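Side-chain contacts in 11R-lipoxygenase (Gersemia fruticosa, PDB 3VF1), which probably adds molecular oxygen to polyunsaturated fatty acids at a single non-heme iron, as lipoxygenases do, under the control of calcium: residues 154-157 against 158-162; 255-258 against 259-263; 293-296 against 297-301; 523-526 against 527-531. All coordinates share one frame; numbering follows the deposited sequence.

Interaction 1 (154-157 against 158-162); sequences RTKE and VSENK
Lys156 and Glu160 meet on the solvent side of helix 148-164, one turn apart. The lysine runs extended as far as CE and then bends at its last torsion (chi4 60°), which turns NZ onto Glu160 OE2 at 2.9 Å in a salt bridge. NZ meets OE2 from above the carboxylate plane, 40° out of it, and CE also lies close to OE2. On this side the exposed Thr155 turns its hydroxyl back to Ala151 O. The side turned to the protein is the tighter one, with Glu157 and Arg154 buried. The carboxylate of Glu157 is held by Tyr134 OH at OE1 and Ser413 OG at OE2. Asn161 lies alongside Glu157, pointing the same way, at a looser 4.0 Å from Glu157 CG to Asn161 ND2, and touches Trp408. Asn161 N also donates to Glu157 O, 3.0 Å. Arg154 sends its guanidinium group away from the next turn to Glu526, Ile139 O and Asn146. Val158 CG2 packs 3.3 Å from Arg154 O, the carbonyl that accepts from Val158 N. The arrangement is an alpha-helix carrying an i to i+4 Lys-Glu salt bridge on its outer side, with a polar, hydrogen-bonded side turned to the protein.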
loop_
_atom_site.group_PDB
_atom_site.type_symbol
_atom_site.label_atom_id
_atom_site.label_comp_id
_atom_site.label_asym_id
_atom_site.label_seq_id
_atom_site.Cartn_x
_atom_site.Cartn_y
_atom_site.Cartn_z
ATOM N N ARG A 154 30.730 3.179 0.439
ATOM C CA ARG A 154 29.432 3.008 -0.206
ATOM C C ARG A 154 29.427 1.844 -1.187
ATOM O O ARG A 154 28.393 1.218 -1.412
ATOM C CB ARG A 154 29.014 4.299 -0.914
ATOM C CG ARG A 154 29.902 4.699 -2.079
ATOM C CD ARG A 154 29.702 6.165 -2.430
ATOM N NE ARG A 154 28.305 6.467 -2.733
ATOM C CZ ARG A 154 27.739 7.662 -2.581
ATOM N NH1 ARG A 154 28.438 8.690 -2.121
ATOM N NH2 ARG A 154 26.460 7.827 -2.885
ATOM N N THR A 155 30.586 1.551 -1.766
ATOM C CA THR A 155 30.708 0.437 -2.695
ATOM C C THR A 155 30.638 -0.885 -1.937
ATOM O O THR A 155 30.070 -1.865 -2.421
ATOM C CB THR A 155 32.031 0.501 -3.476
ATOM O OG1 THR A 155 32.113 1.743 -4.187
ATOM C CG2 THR A 155 32.128 -0.650 -4.466
ATOM N N LYS A 156 31.215 -0.900 -0.741
ATOM C CA LYS A 156 31.216 -2.090 0.100
ATOM C C LYS A 156 29.835 -2.333 0.700
ATOM O O LYS A 156 29.356 -3.465 0.742
ATOM C CB LYS A 156 32.252 -1.941 1.217
ATOM C CG LYS A 156 32.222 -3.052 2.254
ATOM C CD LYS A 156 33.271 -2.825 3.331
ATOM C CE LYS A 156 33.115 -3.805 4.485
ATOM N NZ LYS A 156 33.257 -5.224 4.052
ATOM N N GLU A 157 29.201 -1.261 1.166
ATOM C CA GLU A 157 27.876 -1.348 1.766
ATOM C C GLU A 157 26.899 -2.012 0.801
ATOM O O GLU A 157 26.255 -3.008 1.134
ATOM C CB GLU A 157 27.374 0.048 2.129
ATOM C CG GLU A 157 26.111 0.060 2.973
ATOM C CD GLU A 157 25.543 1.456 3.149
ATOM O OE1 GLU A 157 25.794 2.312 2.273
ATOM O OE2 GLU A 157 24.847 1.702 4.158
ATOM N N VAL A 158 26.799 -1.450 -0.399
ATOM C CA VAL A 158 25.909 -1.974 -1.427
ATOM C C VAL A 158 26.267 -3.412 -1.789
ATOM O O VAL A 158 25.386 -4.231 -2.054
ATOM C CB VAL A 158 25.964 -1.105 -2.697
ATOM C CG1 VAL A 158 25.248 -1.790 -3.853
ATOM C CG2 VAL A 158 25.361 0.266 -2.427
ATOM N N SER A 159 27.561 -3.716 -1.803
ATOM C CA SER A 159 28.026 -5.056 -2.142
ATOM C C SER A 159 27.586 -6.062 -1.084
ATOM O O SER A 159 27.185 -7.182 -1.405
ATOM C CB SER A 159 29.550 -5.069 -2.281
ATOM O OG SER A 159 30.020 -6.367 -2.599
ATOM N N GLU A 160 27.661 -5.656 0.178
ATOM C CA GLU A 160 27.231 -6.502 1.283
ATOM C C GLU A 160 25.726 -6.741 1.231
ATOM O O GLU A 160 25.259 -7.863 1.421
ATOM C CB GLU A 160 27.606 -5.862 2.621
ATOM C CG GLU A 160 29.099 -5.860 2.914
ATOM C CD GLU A 160 29.438 -5.123 4.198
ATOM O OE1 GLU A 160 28.639 -4.257 4.617
ATOM O OE2 GLU A 160 30.501 -5.412 4.789
ATOM N N ASN A 161 24.970 -5.677 0.971
ATOM C CA ASN A 161 23.514 -5.759 0.941
ATOM C C ASN A 161 22.987 -6.678 -0.157
ATOM O O ASN A 161 21.993 -7.375 0.039
ATOM C CB ASN A 161 22.906 -4.364 0.790
ATOM C CG ASN A 161 22.964 -3.561 2.076
ATOM O OD1 ASN A 161 23.012 -4.123 3.173
ATOM N ND2 ASN A 161 22.953 -2.239 1.951
ATOM N N LYS A 162 23.648 -6.683 -1.310
ATOM C CA LYS A 162 23.230 -7.538 -2.417
ATOM C C LYS A 162 23.193 -9.006 -2.007
ATOM O O LYS A 162 22.483 -9.809 -2.611
ATOM C CB LYS A 162 24.161 -7.372 -3.621
ATOM C CG LYS A 162 23.794 -6.226 -4.547
ATOM C CD LYS A 162 24.453 -6.398 -5.910
ATOM C CE LYS A 162 24.120 -5.253 -6.854
ATOM N NZ LYS A 162 24.731 -3.965 -6.418
#

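Interaction 2 (255-258 against 259-263); sequences VWFG and SQFLN
Gln260 lies across one face of the Trp256 indole, one turn along helix 254-263. Its CB sits over the turn before, 3.3 Å from Phe257 O. CG comes next, close to Trp256 O and 3.5 Å from Trp256 NE1. A bend at chi2 (-54°) then lays the amide along the ring: CD lies near NE1 and CE2, and NE2 stands 3.4 Å above the indole plane, toward its rim, near CE2 and CZ2. Amide and ring planes are only 12° apart, so the two are stacked. OE1 accepts from Asn591 ND2, while Trp256 NE1 donates to Asn591 OD1; the side-chain amide of Asn591 thus bonds to both partners, which probably helps to keep the stack in place.

Ser259 turns its hydroxyl back to the backbone, OG donating to Trp256 O at 2.7 Å. Gln260 N bonds to Phe257 O at 3.1 Å and only weakly to Trp256 O, and Phe261 N bonds to Gly258 O. These i to i+3 bonds mark a local 3-10-like distortion, and the helix is kinked where Phe261 N and Leu262 N lack the bond to the turn before. Elsewhere on the helix Phe257 and Phe261 meet obliquely, their planes at 58° and CE2 of Phe257 3.6 Å from CE1 of Phe261. The edge of the Phe261 ring lies by Gly258 O, and Arg380 and Phe336 also contact this ring. The serine hydroxyl thus supplements a weak backbone bond at Trp256 O, while the glutamine stacks with its amide plane and bonds through OE1.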
loop_
_atom_site.group_PDB
_atom_site.type_symbol
_atom_site.label_atom_id
_atom_site.label_comp_id
_atom_site.label_asym_id
_atom_site.label_seq_id
_atom_site.Cartn_x
_atom_site.Cartn_y
_atom_site.Cartn_z
ATOM N N VAL A 255 -28.466 5.571 -5.244
ATOM C CA VAL A 255 -27.532 6.688 -5.196
ATOM C C VAL A 255 -26.287 6.298 -4.405
ATOM O O VAL A 255 -25.161 6.576 -4.822
ATOM C CB VAL A 255 -28.171 7.937 -4.570
ATOM C CG1 VAL A 255 -27.110 8.990 -4.268
ATOM C CG2 VAL A 255 -29.237 8.502 -5.497
ATOM N N TRP A 256 -26.495 5.653 -3.262
ATOM C CA TRP A 256 -25.384 5.155 -2.462
ATOM C C TRP A 256 -24.608 4.108 -3.247
ATOM O O TRP A 256 -23.380 4.119 -3.270
ATOM C CB TRP A 256 -25.892 4.551 -1.152
ATOM C CG TRP A 256 -24.844 3.777 -0.416
ATOM C CD1 TRP A 256 -24.508 2.470 -0.607
ATOM C CD2 TRP A 256 -23.988 4.263 0.626
ATOM N NE1 TRP A 256 -23.499 2.110 0.252
ATOM C CE2 TRP A 256 -23.162 3.193 1.021
ATOM C CE3 TRP A 256 -23.840 5.499 1.264
ATOM C CZ2 TRP A 256 -22.200 3.319 2.024
ATOM C CZ3 TRP A 256 -22.887 5.623 2.262
ATOM C CH2 TRP A 256 -22.080 4.540 2.630
ATOM N N PHE A 257 -25.339 3.209 -3.898
ATOM C CA PHE A 257 -24.739 2.136 -4.683
ATOM C C PHE A 257 -23.758 2.690 -5.709
ATOM O O PHE A 257 -22.607 2.267 -5.774
ATOM C CB PHE A 257 -25.831 1.337 -5.393
ATOM C CG PHE A 257 -25.318 0.151 -6.156
ATOM C CD1 PHE A 257 -25.124 -1.063 -5.521
ATOM C CD2 PHE A 257 -25.041 0.245 -7.509
ATOM C CE1 PHE A 257 -24.655 -2.159 -6.217
ATOM C CE2 PHE A 257 -24.570 -0.850 -8.213
ATOM C CZ PHE A 257 -24.378 -2.053 -7.565
ATOM N N GLY A 258 -24.226 3.641 -6.510
ATOM C CA GLY A 258 -23.391 4.264 -7.519
ATOM C C GLY A 258 -22.154 4.898 -6.917
ATOM O O GLY A 258 -21.057 4.781 -7.467
ATOM N N SER A 259 -22.325 5.563 -5.778
ATOM C CA SER A 259 -21.227 6.290 -5.149
ATOM C C SER A 259 -20.149 5.352 -4.607
ATOM O O SER A 259 -19.025 5.778 -4.362
ATOM C CB SER A 259 -21.752 7.194 -4.029
ATOM O OG SER A 259 -22.117 6.450 -2.879
ATOM N N GLN A 260 -20.487 4.079 -4.425
ATOM C CA GLN A 260 -19.526 3.105 -3.912
ATOM C C GLN A 260 -18.452 2.768 -4.943
ATOM O O GLN A 260 -17.395 2.241 -4.596
ATOM C CB GLN A 260 -20.233 1.825 -3.463
ATOM C CG GLN A 260 -21.082 1.991 -2.216
ATOM C CD GLN A 260 -20.303 2.586 -1.060
ATOM O OE1 GLN A 260 -19.632 1.871 -0.313
ATOM N NE2 GLN A 260 -20.381 3.903 -0.909
ATOM N N PHE A 261 -18.724 3.068 -6.209
ATOM C CA PHE A 261 -17.754 2.834 -7.273
ATOM C C PHE A 261 -16.825 4.033 -7.428
ATOM O O PHE A 261 -15.854 3.983 -8.180
ATOM C CB PHE A 261 -18.470 2.540 -8.594
ATOM C CG PHE A 261 -19.166 1.209 -8.619
ATOM C CD1 PHE A 261 -20.421 1.055 -8.051
ATOM C CD2 PHE A 261 -18.563 0.110 -9.205
ATOM C CE1 PHE A 261 -21.061 -0.170 -8.069
ATOM C CE2 PHE A 261 -19.199 -1.118 -9.226
ATOM C CZ PHE A 261 -20.449 -1.257 -8.659
ATOM N N LEU A 262 -17.130 5.108 -6.706
ATOM C CA LEU A 262 -16.309 6.311 -6.725
ATOM C C LEU A 262 -15.611 6.525 -5.386
ATOM O O LEU A 262 -14.430 6.856 -5.338
ATOM C CB LEU A 262 -17.172 7.537 -7.031
ATOM C CG LEU A 262 -17.897 7.576 -8.375
ATOM C CD1 LEU A 262 -18.724 8.847 -8.473
ATOM C CD2 LEU A 262 -16.914 7.482 -9.527
ATOM N N ASN A 263 -16.352 6.334 -4.299
ATOM C CA ASN A 263 -15.871 6.696 -2.973
ATOM C C ASN A 263 -15.879 5.517 -2.009
ATOM O O ASN A 263 -15.922 5.698 -0.792
ATOM C CB ASN A 263 -16.722 7.835 -2.412
ATOM C CG ASN A 263 -16.777 9.029 -3.346
ATOM O OD1 ASN A 263 -15.765 9.423 -3.928
ATOM N ND2 ASN A 263 -17.964 9.606 -3.501
#

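Interaction 3 (293-296 against 297-301)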
loop_
_atom_site.group_PDB
_atom_site.type_symbol
_atom_site.label_atom_id
_atom_site.label_comp_id
_atom_site.label_asym_id
_atom_site.label_seq_id
_atom_site.Cartn_x
_atom_site.Cartn_y
_atom_site.Cartn_z
ATOM N N ARG A 293 -35.898 13.867 -18.367
ATOM C CA ARG A 293 -36.942 14.123 -19.348
ATOM C C ARG A 293 -36.325 14.793 -20.568
ATOM O O ARG A 293 -35.594 15.775 -20.441
ATOM C CB ARG A 293 -38.026 15.024 -18.758
ATOM C CG ARG A 293 -38.965 14.321 -17.794
ATOM C CD ARG A 293 -39.999 15.285 -17.235
ATOM N NE ARG A 293 -41.071 14.596 -16.522
ATOM C CZ ARG A 293 -41.032 14.259 -15.236
ATOM N NH1 ARG A 293 -39.968 14.539 -14.496
ATOM N NH2 ARG A 293 -42.064 13.632 -14.686
ATOM N N GLY A 294 -36.616 14.255 -21.747
ATOM C CA GLY A 294 -36.098 14.811 -22.983
ATOM C C GLY A 294 -34.790 14.179 -23.417
ATOM O O GLY A 294 -34.203 14.590 -24.415
ATOM N N TYR A 295 -34.333 13.177 -22.669
ATOM C CA TYR A 295 -33.085 12.495 -22.991
ATOM C C TYR A 295 -33.306 11.048 -23.409
ATOM O O TYR A 295 -34.107 10.331 -22.816
ATOM C CB TYR A 295 -32.130 12.533 -21.797
ATOM C CG TYR A 295 -31.288 13.783 -21.726
ATOM C CD1 TYR A 295 -31.852 15.004 -21.393
ATOM C CD2 TYR A 295 -29.927 13.741 -21.992
ATOM C CE1 TYR A 295 -31.085 16.150 -21.328
ATOM C CE2 TYR A 295 -29.152 14.881 -21.928
ATOM C CZ TYR A 295 -29.735 16.083 -21.596
ATOM O OH TYR A 295 -28.967 17.222 -21.533
ATOM N N THR A 296 -32.581 10.635 -24.442
ATOM C CA THR A 296 -32.522 9.238 -24.838
ATOM C C THR A 296 -31.146 8.707 -24.465
ATOM O O THR A 296 -30.225 9.484 -24.219
ATOM C CB THR A 296 -32.737 9.070 -26.352
ATOM O OG1 THR A 296 -31.749 9.825 -27.065
ATOM C CG2 THR A 296 -34.124 9.551 -26.754
ATOM N N LEU A 297 -31.009 7.387 -24.422
ATOM C CA LEU A 297 -29.728 6.771 -24.108
ATOM C C LEU A 297 -28.641 7.321 -25.027
ATOM O O LEU A 297 -27.520 7.582 -24.592
ATOM C CB LEU A 297 -29.819 5.254 -24.260
ATOM C CG LEU A 297 -28.549 4.475 -23.920
ATOM C CD1 LEU A 297 -28.067 4.818 -22.520
ATOM C CD2 LEU A 297 -28.794 2.982 -24.054
ATOM N N GLU A 298 -28.991 7.509 -26.296
ATOM C CA GLU A 298 -28.039 7.981 -27.297
ATOM C C GLU A 298 -27.582 9.403 -26.986
ATOM O O GLU A 298 -26.394 9.708 -27.052
ATOM C CB GLU A 298 -28.657 7.927 -28.698
ATOM C CG GLU A 298 -28.912 6.516 -29.225
ATOM C CD GLU A 298 -30.117 5.844 -28.579
ATOM O OE1 GLU A 298 -30.862 6.523 -27.838
ATOM O OE2 GLU A 298 -30.318 4.634 -28.816
ATOM N N LYS A 299 -28.533 10.267 -26.647
ATOM C CA LYS A 299 -28.225 11.658 -26.333
ATOM C C LYS A 299 -27.375 11.750 -25.071
ATOM O O LYS A 299 -26.454 12.558 -24.988
ATOM C CB LYS A 299 -29.515 12.460 -26.151
ATOM C CG LYS A 299 -29.296 13.937 -25.860
ATOM C CD LYS A 299 -30.617 14.681 -25.732
ATOM C CE LYS A 299 -30.398 16.144 -25.379
ATOM N NZ LYS A 299 -31.680 16.890 -25.229
ATOM N N ALA A 300 -27.695 10.916 -24.089
ATOM C CA ALA A 300 -26.957 10.898 -22.832
ATOM C C ALA A 300 -25.483 10.584 -23.067
ATOM O O ALA A 300 -24.611 11.183 -22.444
ATOM C CB ALA A 300 -27.566 9.882 -21.878
ATOM N N MET A 301 -25.208 9.646 -23.966
ATOM C CA MET A 301 -23.832 9.255 -24.260
ATOM C C MET A 301 -23.076 10.370 -24.974
ATOM O O MET A 301 -21.922 10.646 -24.649
ATOM C CB MET A 301 -23.800 7.973 -25.095
ATOM C CG MET A 301 -24.044 6.709 -24.282
ATOM S SD MET A 301 -23.629 5.196 -25.169
ATOM C CE MET A 301 -24.910 5.184 -26.427
#
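With Lys299 CG anti to the backbone N (chi1 -178°) and every later torsion extended, the lysine runs straight back over the Tyr295 ring, which chi1 of -86° swings beneath it. The two side chains cross at about a right angle. CG passes above the rim of the ring near CD2 and CE2, and CE lies over one face, 3.9 Å from the Tyr295 centroid and 14° off the normal, a CH-pi contact. Just beyond it NZ makes a cation-pi contact with the same ring at 4.2 Å from the centroid. NZ is also 3.5 Å from Gly294 O, which would probably add a mild electrostatic attraction. The phenol is anchored at its far end, where Tyr295 OH is hydrogen-bonded to Glu303.

Thr296 joins the loop to the helix. Its OG1 accepts from Lys299 N at 3.3 Å, while its carbonyl O takes Ala300 N at 2.9 Å. Glu298 OE1 comes back to 3.5 Å from Thr296 CB. Leu297, by contrast, turns inward onto Leu276, Val282 and Ile306, and its N is bound by Asn284 OD1. Ala300 rests on Ile306 as well, fastening the short helix to strand 306-310. The arrangement is that of a threonine N-cap opening helix 297-302, with a lysine of its first turn laid over an aromatic ring from the preceding loop.

Interaction 4 (523-526 against 527-531); sequences KDNE and IQDWI
Asp524 and Ile527 cross at about a right angle at the start of helix 525-538, the carboxylate lying beside the CB branch point of the isoleucine. Asp524 CG stands anti to its own N (chi1 177°), which carries OD1 over the first turn, where it accepts from Ile527 N at 3.0 Å. The donor comes from above the carboxylate plane, 66° out of it; Glu526 N adds a weak bond to the same oxygen. OD2 lies 3.7 Å from Ile527 CB and is held from outside by Tyr515 and His415. Ile527 CG2 packs against Asp524 O at 3.3 Å, whereas the end of the side chain leads away, and the residue touches Val417 and Leu560 of helices 416-425 and 557-579. Gln528 CG, placed by chi1 (-58°), passes 3.2 Å from Asp524 O, the carbonyl that also accepts from Gln528 N; the bend at chi2 then turns the amide, whose NE2 bonds to Val521 O and Phe554 O. Asp529 OD1 forms a salt bridge with Arg532. The chemistry is that of an aspartate N-cap: a carboxylate takes up amide hydrogens of the first turn, and its negative charge would probably be favoured by the helix dipole.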
loop_
_atom_site.group_PDB
_atom_site.type_symbol
_atom_site.label_atom_id
_atom_site.label_comp_id
_atom_site.label_asym_id
_atom_site.label_seq_id
_atom_site.Cartn_x
_atom_site.Cartn_y
_atom_site.Cartn_z
ATOM N N LYS A 523 24.985 10.817 -14.705
ATOM C CA LYS A 523 26.281 10.397 -14.179
ATOM C C LYS A 523 26.213 9.828 -12.761
ATOM O O LYS A 523 27.241 9.497 -12.172
ATOM C CB LYS A 523 27.270 11.565 -14.242
ATOM C CG LYS A 523 27.745 11.872 -15.654
ATOM C CD LYS A 523 28.579 13.142 -15.720
ATOM C CE LYS A 523 29.278 13.271 -17.066
ATOM N NZ LYS A 523 28.342 13.122 -18.220
ATOM N N ASP A 524 25.004 9.699 -12.222
ATOM C CA ASP A 524 24.813 9.058 -10.927
ATOM C C ASP A 524 24.708 7.558 -11.160
ATOM O O ASP A 524 23.617 7.022 -11.328
ATOM C CB ASP A 524 23.549 9.575 -10.232
ATOM C CG ASP A 524 23.277 8.872 -8.915
ATOM O OD1 ASP A 524 23.864 7.794 -8.674
ATOM O OD2 ASP A 524 22.467 9.392 -8.119
ATOM N N ASN A 525 25.852 6.882 -11.169
ATOM C CA ASN A 525 25.896 5.456 -11.470
ATOM C C ASN A 525 24.997 4.624 -10.557
ATOM O O ASN A 525 24.552 3.540 -10.937
ATOM C CB ASN A 525 27.336 4.948 -11.380
ATOM C CG ASN A 525 27.943 5.155 -10.005
ATOM O OD1 ASN A 525 28.192 6.286 -9.586
ATOM N ND2 ASN A 525 28.190 4.059 -9.296
ATOM N N GLU A 526 24.726 5.131 -9.359
ATOM C CA GLU A 526 23.978 4.370 -8.364
ATOM C C GLU A 526 22.468 4.361 -8.621
ATOM O O GLU A 526 21.812 3.340 -8.422
ATOM C CB GLU A 526 24.290 4.888 -6.957
ATOM C CG GLU A 526 25.690 4.522 -6.490
ATOM C CD GLU A 526 26.063 5.156 -5.165
ATOM O OE1 GLU A 526 25.309 6.023 -4.677
ATOM O OE2 GLU A 526 27.118 4.784 -4.609
ATOM N N ILE A 527 21.918 5.488 -9.063
ATOM C CA ILE A 527 20.500 5.544 -9.394
ATOM C C ILE A 527 20.247 4.788 -10.693
ATOM O O ILE A 527 19.159 4.254 -10.912
ATOM C CB ILE A 527 19.990 6.996 -9.540
ATOM C CG1 ILE A 527 18.469 7.052 -9.365
ATOM C CG2 ILE A 527 20.384 7.577 -10.890
ATOM C CD1 ILE A 527 17.997 6.733 -7.959
ATOM N N GLN A 528 21.261 4.743 -11.552
ATOM C CA GLN A 528 21.162 4.026 -12.817
ATOM C C GLN A 528 21.155 2.520 -12.575
ATOM O O GLN A 528 20.501 1.770 -13.299
ATOM C CB GLN A 528 22.316 4.411 -13.743
ATOM C CG GLN A 528 22.391 5.902 -14.043
ATOM C CD GLN A 528 21.162 6.422 -14.761
ATOM O OE1 GLN A 528 20.434 5.665 -15.397
ATOM N NE2 GLN A 528 20.924 7.724 -14.657
ATOM N N ASP A 529 21.888 2.080 -11.557
ATOM C CA ASP A 529 21.864 0.680 -11.151
ATOM C C ASP A 529 20.489 0.350 -10.586
ATOM O O ASP A 529 19.931 -0.714 -10.851
ATOM C CB ASP A 529 22.937 0.402 -10.093
ATOM C CG ASP A 529 24.346 0.548 -10.635
ATOM O OD1 ASP A 529 24.538 0.354 -11.854
ATOM O OD2 ASP A 529 25.262 0.852 -9.842
ATOM N N TRP A 530 19.955 1.282 -9.805
ATOM C CA TRP A 530 18.646 1.122 -9.187
ATOM C C TRP A 530 17.560 0.894 -10.233
ATOM O O TRP A 530 16.846 -0.107 -10.188
ATOM C CB TRP A 530 18.316 2.360 -8.349
ATOM C CG TRP A 530 17.029 2.257 -7.599
ATOM C CD1 TRP A 530 16.745 1.402 -6.577
ATOM C CD2 TRP A 530 15.849 3.046 -7.802
ATOM N NE1 TRP A 530 15.464 1.605 -6.131
ATOM C CE2 TRP A 530 14.892 2.610 -6.867
ATOM C CE3 TRP A 530 15.511 4.078 -8.682
ATOM C CZ2 TRP A 530 13.617 3.167 -6.788
ATOM C CZ3 TRP A 530 14.246 4.631 -8.602
ATOM C CH2 TRP A 530 13.314 4.173 -7.663
ATOM N N ILE A 531 17.440 1.819 -11.182
ATOM C CA ILE A 531 16.372 1.748 -12.175
ATOM C C ILE A 531 16.595 0.608 -13.165
ATOM O O ILE A 531 15.638 0.048 -13.697
ATOM C CB ILE A 531 16.217 3.079 -12.947
ATOM C CG1 ILE A 531 14.912 3.084 -13.747
ATOM C CG2 ILE A 531 17.404 3.311 -13.872
ATOM C CD1 ILE A 531 13.661 2.973 -12.894
#

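Interactions 1 and 4 are the two that touch: Arg154 NE of interaction 1 forms a 2.8 Å salt bridge with Glu526 OE2 of interaction 4, tying helix 148-164 to helix 525-538, and their centres are about 14 Å apart. Glu157 and Glu526 also share Pro412 as a neighbour. Interactions 2 and 3 lie on the same side of the chain's centre, opposite interaction 1, without touching: centres about 22 Å and nearest atoms about 15 Å apart. Between interactions 1 and 2 the centres are about 50 Å apart. All four lie away from the iron site formed by His392, His397, His575, Asn579 and Ile698; Leu262 of interaction 2 has its side chain about 11 Å from a bound fructose.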